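Local atomic coordinates of phosphotransferase system, HPr-related proteins (PDB entry 3LE1), a protein that probably serves as the general, non-sugar-specific phosphocarrier of the phosphoenolpyruvate-dependent sugar phosphotransferase system, which phosphorylates sugars as they enter the cell. Residues A[22-27]-A[44-50]; A[29-33]-A[72-77]. All coordinates share one frame; numbering follows the deposited sequence.

Contact 1 of 2, residues A[22-27]-A[44-50]; sequences FVQTAS and AKSIMGI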
# COMPACT_ATOMS: atom_id res chain seq x y z
N PHE A 22 -3.99 4.36 -3.92
CA PHE A 22 -3.34 3.71 -2.80
C PHE A 22 -3.12 4.71 -1.68
O PHE A 22 -3.51 4.47 -0.54
CB PHE A 22 -2.02 3.07 -3.23
CG PHE A 22 -1.35 2.26 -2.16
CD1 PHE A 22 -1.61 0.91 -2.03
CD2 PHE A 22 -0.44 2.85 -1.29
CE1 PHE A 22 -0.98 0.16 -1.05
CE2 PHE A 22 0.19 2.10 -0.31
CZ PHE A 22 -0.08 0.76 -0.19
N VAL A 23 -2.50 5.85 -2.01
CA VAL A 23 -2.20 6.89 -1.04
C VAL A 23 -3.49 7.50 -0.51
O VAL A 23 -3.61 7.83 0.67
CB VAL A 23 -1.34 8.01 -1.67
CG1 VAL A 23 -1.28 9.22 -0.76
CG2 VAL A 23 0.06 7.49 -1.97
N GLN A 24 -4.44 7.64 -1.42
CA GLN A 24 -5.78 8.11 -1.11
C GLN A 24 -6.42 7.22 -0.04
O GLN A 24 -6.93 7.71 0.96
CB GLN A 24 -6.61 8.08 -2.39
N THR A 25 -6.38 5.92 -0.26
CA THR A 25 -6.99 4.98 0.66
C THR A 25 -6.25 4.96 1.99
O THR A 25 -6.87 5.03 3.06
CB THR A 25 -7.07 3.57 0.03
OG1 THR A 25 -7.90 3.63 -1.15
CG2 THR A 25 -7.65 2.56 1.00
N ALA A 26 -4.92 4.89 1.93
CA ALA A 26 -4.11 4.91 3.15
C ALA A 26 -4.42 6.16 3.95
O ALA A 26 -4.51 6.12 5.18
CB ALA A 26 -2.62 4.86 2.81
N SER A 27 -4.59 7.27 3.25
CA SER A 27 -4.79 8.56 3.89
C SER A 27 -6.16 8.68 4.56
O SER A 27 -6.42 9.64 5.27
CB SER A 27 -4.56 9.70 2.89
OG SER A 27 -3.20 9.75 2.45
N ALA A 44 3.15 5.10 3.49
CA ALA A 44 2.16 4.77 2.47
C ALA A 44 1.30 5.97 2.07
O ALA A 44 0.60 5.93 1.05
CB ALA A 44 1.27 3.63 2.94
N LYS A 45 1.35 7.02 2.89
CA LYS A 45 0.62 8.26 2.63
C LYS A 45 1.48 9.23 1.82
O LYS A 45 1.04 10.35 1.52
CB LYS A 45 0.19 8.91 3.95
CG LYS A 45 -0.79 8.07 4.77
CD LYS A 45 -1.01 8.64 6.17
CE LYS A 45 -1.94 7.73 6.98
NZ LYS A 45 -2.33 8.33 8.28
N SER A 46 2.69 8.82 1.45
CA SER A 46 3.61 9.66 0.68
C SER A 46 3.80 9.17 -0.76
O SER A 46 4.37 8.10 -1.00
CB SER A 46 4.97 9.78 1.38
OG SER A 46 5.97 10.28 0.49
N ILE A 47 3.31 9.97 -1.70
CA ILE A 47 3.41 9.65 -3.12
C ILE A 47 4.87 9.59 -3.59
O ILE A 47 5.22 8.74 -4.39
CB ILE A 47 2.61 10.65 -3.99
CG1 ILE A 47 2.40 10.08 -5.40
CG2 ILE A 47 3.32 11.99 -4.04
CD1 ILE A 47 1.81 8.69 -5.42
N MET A 48 5.71 10.49 -3.09
CA MET A 48 7.13 10.44 -3.43
C MET A 48 7.74 9.12 -2.94
O MET A 48 8.53 8.49 -3.64
CB MET A 48 7.88 11.64 -2.84
CG MET A 48 9.38 11.65 -3.15
SD MET A 48 10.26 13.03 -2.38
CE MET A 48 11.88 12.80 -3.09
N GLY A 49 7.36 8.71 -1.73
CA GLY A 49 7.83 7.46 -1.16
C GLY A 49 7.39 6.26 -1.97
O GLY A 49 8.20 5.40 -2.31
N ILE A 50 6.10 6.19 -2.27
CA ILE A 50 5.58 5.14 -3.14
C ILE A 50 6.38 5.07 -4.44
O ILE A 50 6.84 4.00 -4.84
CB ILE A 50 4.07 5.34 -3.42
CG1 ILE A 50 3.29 5.27 -2.10
CG2 ILE A 50 3.55 4.29 -4.40
CD1 ILE A 50 3.39 3.92 -1.40
O HOH W 1 -3.89 10.57 6.89
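Val-23, at the middle of the meeting between residues 22-26 of helix 16-26 and residues 44-50, divides its two methyl groups between backbone and side chains. CG1, anti to the backbone N (chi1 167°), rests 3.4 Å from Lys-45 O, while CG2 lies 3.4 Å from Ala-44 O and also meets Ile-50 CG1 and Ile-47 CD1, the valine and Ile-50 side chains running antiparallel as they pass. Toward the protein interior the side-chain contacts are apolar. The Phe-22 ring offers CE2 obliquely to Ala-44 CB and to Ile-50 CD1, each 3.8 Å away, and Ala-26 CB faces Ala-44 CB at 4.1 Å. Strand 32-37 closes this layer through Val-35 and Ile-33, and Leu-14 packs on both Phe-22 and Ile-50.

Polar groups gather at the outer end. Lys-45 extends alongside Ala-26 and Ser-27, its CG near Ser-27 OG and its CE 3.5 Å from Ala-26 O; its NZ hydrogen-bonds to the carbonyl oxygens of Phe-29 and Ser-31, and one water joins NZ to Ser-27 O. Ser-27 turns back on the preceding turn: Val-23 O receives both Ser-27 N and Ser-27 OG, from opposite faces of its carbonyl plane, the hydroxyl at 2.7 Å.

Within 44-50, Ser-46 is the N-cap of helix 47-53, its OG accepting from Gly-49 N at 3.1 Å (157° at the hydrogen). The result is a capped short helix seated beside a long one, an arrangement that belongs to the open-faced beta-sandwich of HPr, whose helices cover one face of a four-stranded antiparallel sheet.

Contact 2 of 2, residues A[29-33]-A[72-77]; sequences FSSQI and EAIKAL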
# COMPACT_ATOMS: atom_id res chain seq x y z
N PHE A 29 -7.09 6.77 6.86
CA PHE A 29 -6.91 6.24 8.21
C PHE A 29 -5.93 7.04 9.06
O PHE A 29 -5.02 7.69 8.53
CB PHE A 29 -6.50 4.76 8.14
CG PHE A 29 -7.51 3.89 7.43
CD1 PHE A 29 -8.54 3.31 8.13
CD2 PHE A 29 -7.43 3.69 6.05
CE1 PHE A 29 -9.48 2.53 7.49
CE2 PHE A 29 -8.38 2.91 5.40
CZ PHE A 29 -9.41 2.33 6.12
N SER A 30 -6.11 7.01 10.37
CA SER A 30 -5.28 7.80 11.28
C SER A 30 -3.92 7.16 11.56
O SER A 30 -2.95 7.84 11.85
CB SER A 30 -6.00 8.05 12.61
OG SER A 30 -6.45 6.84 13.17
N SER A 31 -3.89 5.83 11.52
CA SER A 31 -2.65 5.09 11.73
C SER A 31 -1.50 5.59 10.86
O SER A 31 -1.71 6.07 9.75
CB SER A 31 -2.88 3.62 11.40
OG SER A 31 -3.65 2.99 12.40
N GLN A 32 -0.29 5.42 11.37
CA GLN A 32 0.89 5.47 10.53
C GLN A 32 0.90 4.18 9.72
O GLN A 32 0.67 3.10 10.26
CB GLN A 32 2.14 5.57 11.39
CG GLN A 32 2.39 6.96 11.89
CD GLN A 32 3.76 7.06 12.51
OE1 GLN A 32 4.66 7.67 11.94
NE2 GLN A 32 3.93 6.45 13.66
N ILE A 33 1.14 4.30 8.42
CA ILE A 33 1.13 3.15 7.52
C ILE A 33 2.38 3.11 6.65
O ILE A 33 2.82 4.14 6.14
CB ILE A 33 -0.11 3.13 6.59
CG1 ILE A 33 -1.40 3.38 7.37
CG2 ILE A 33 -0.19 1.78 5.87
CD1 ILE A 33 -2.57 3.67 6.46
N GLU A 72 -8.01 -2.14 10.21
CA GLU A 72 -8.91 -1.85 9.10
C GLU A 72 -8.26 -1.00 8.01
O GLU A 72 -8.65 -1.08 6.84
CB GLU A 72 -10.20 -1.23 9.62
CG GLU A 72 -11.07 -2.30 10.27
CD GLU A 72 -12.04 -1.75 11.30
OE1 GLU A 72 -11.59 -1.18 12.33
OE2 GLU A 72 -13.26 -1.94 11.08
N ALA A 73 -7.24 -0.24 8.38
CA ALA A 73 -6.41 0.45 7.41
C ALA A 73 -5.72 -0.58 6.52
O ALA A 73 -5.76 -0.49 5.28
CB ALA A 73 -5.38 1.32 8.12
N ILE A 74 -5.11 -1.60 7.14
CA ILE A 74 -4.45 -2.63 6.35
C ILE A 74 -5.48 -3.37 5.49
O ILE A 74 -5.26 -3.60 4.31
CB ILE A 74 -3.64 -3.59 7.24
CG1 ILE A 74 -2.43 -2.84 7.85
CG2 ILE A 74 -3.19 -4.81 6.46
CD1 ILE A 74 -1.46 -2.32 6.78
N LYS A 75 -6.63 -3.71 6.08
CA LYS A 75 -7.65 -4.43 5.34
C LYS A 75 -8.11 -3.64 4.11
O LYS A 75 -8.31 -4.20 3.03
CB LYS A 75 -8.85 -4.74 6.23
CG LYS A 75 -9.99 -5.36 5.45
CD LYS A 75 -10.93 -6.11 6.35
N ALA A 76 -8.26 -2.33 4.28
CA ALA A 76 -8.71 -1.48 3.18
C ALA A 76 -7.71 -1.52 2.01
O ALA A 76 -8.09 -1.52 0.83
CB ALA A 76 -8.90 -0.06 3.67
N LEU A 77 -6.43 -1.55 2.35
CA LEU A 77 -5.39 -1.60 1.33
C LEU A 77 -5.32 -2.98 0.67
O LEU A 77 -5.15 -3.10 -0.55
CB LEU A 77 -4.05 -1.22 1.96
CG LEU A 77 -3.99 0.26 2.35
CD1 LEU A 77 -2.80 0.55 3.24
CD2 LEU A 77 -4.01 1.19 1.13
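The backbones of 29-33 and 72-77 come closest at Phe-29 and Ala-73, whose CA atoms are 5.9 Å apart, where the run into strand 32-37 passes a turn of helix 70-82. Phe-29 lays one face of its ring directly on that turn. Ala-73 CA stands 3.4 Å from the ring centroid, only 3° off the normal, a CH-pi contact centred on the ring. The methyl group of the same alanine is displaced toward the root of the ring, with Ala-73 CB 3.4 Å from Phe-29 CG. At the far end, Phe-29 CZ meets Ala-76 CB at 3.5 Å and Glu-72 O at 3.6 Å, both approaching the ring obliquely. With CG anti to its carbonyl carbon (chi1 -59°), the ring is carried out over the helix backbone, and the small alanines let it settle closely there. A serine at Phe-29 would probably leave the surface of Ala-73 and Ala-76 without its flat apolar cover and open a gap against this turn of the helix.

Ile-33 makes a second, deeper apolar patch. Its CD1 comes to 4.0 Å from Ala-73 CB, so Ala-73 CB belongs to both patches. The other branch, CG2, meets Leu-77 CD1 tip to tip at 3.9 Å, with Ile-74 CD1 somewhat farther off.

Around this pair, Ser-31 OG and Ser-30 N hydrogen-bond to the carboxylate of Asp-69, just before helix 70-82. Ile-33 and Ile-74 also pack on Ala-65 of strand 60-66, while Phe-22 and Thr-25 of helix 16-26 touch Leu-77, setting the contact between sheet and helices.

How the contacts relate
Contacts 1 and 2 have centres 11 Å apart and show how a small fold can be closed by interlocking its long-range contacts. Along the chain their segments alternate, in the order 22-27, 29-33, 44-50, 72-77, so the two loops they close overlap in sequence. Helix 16-26 leads directly toward strand 32-37, and the short connection carries the chain from the first contact into the second. Lys-45 NZ, of contact 1, probably hydrogen-bonds to backbone carbonyls within 29-33. Together the contacts involve residues of all three helices and of strand 32-37, with Ile-33 of contact 2 also packed on Ala-26 and Ala-44 of contact 1, so the two share part of the apolar interior between sheet and helices.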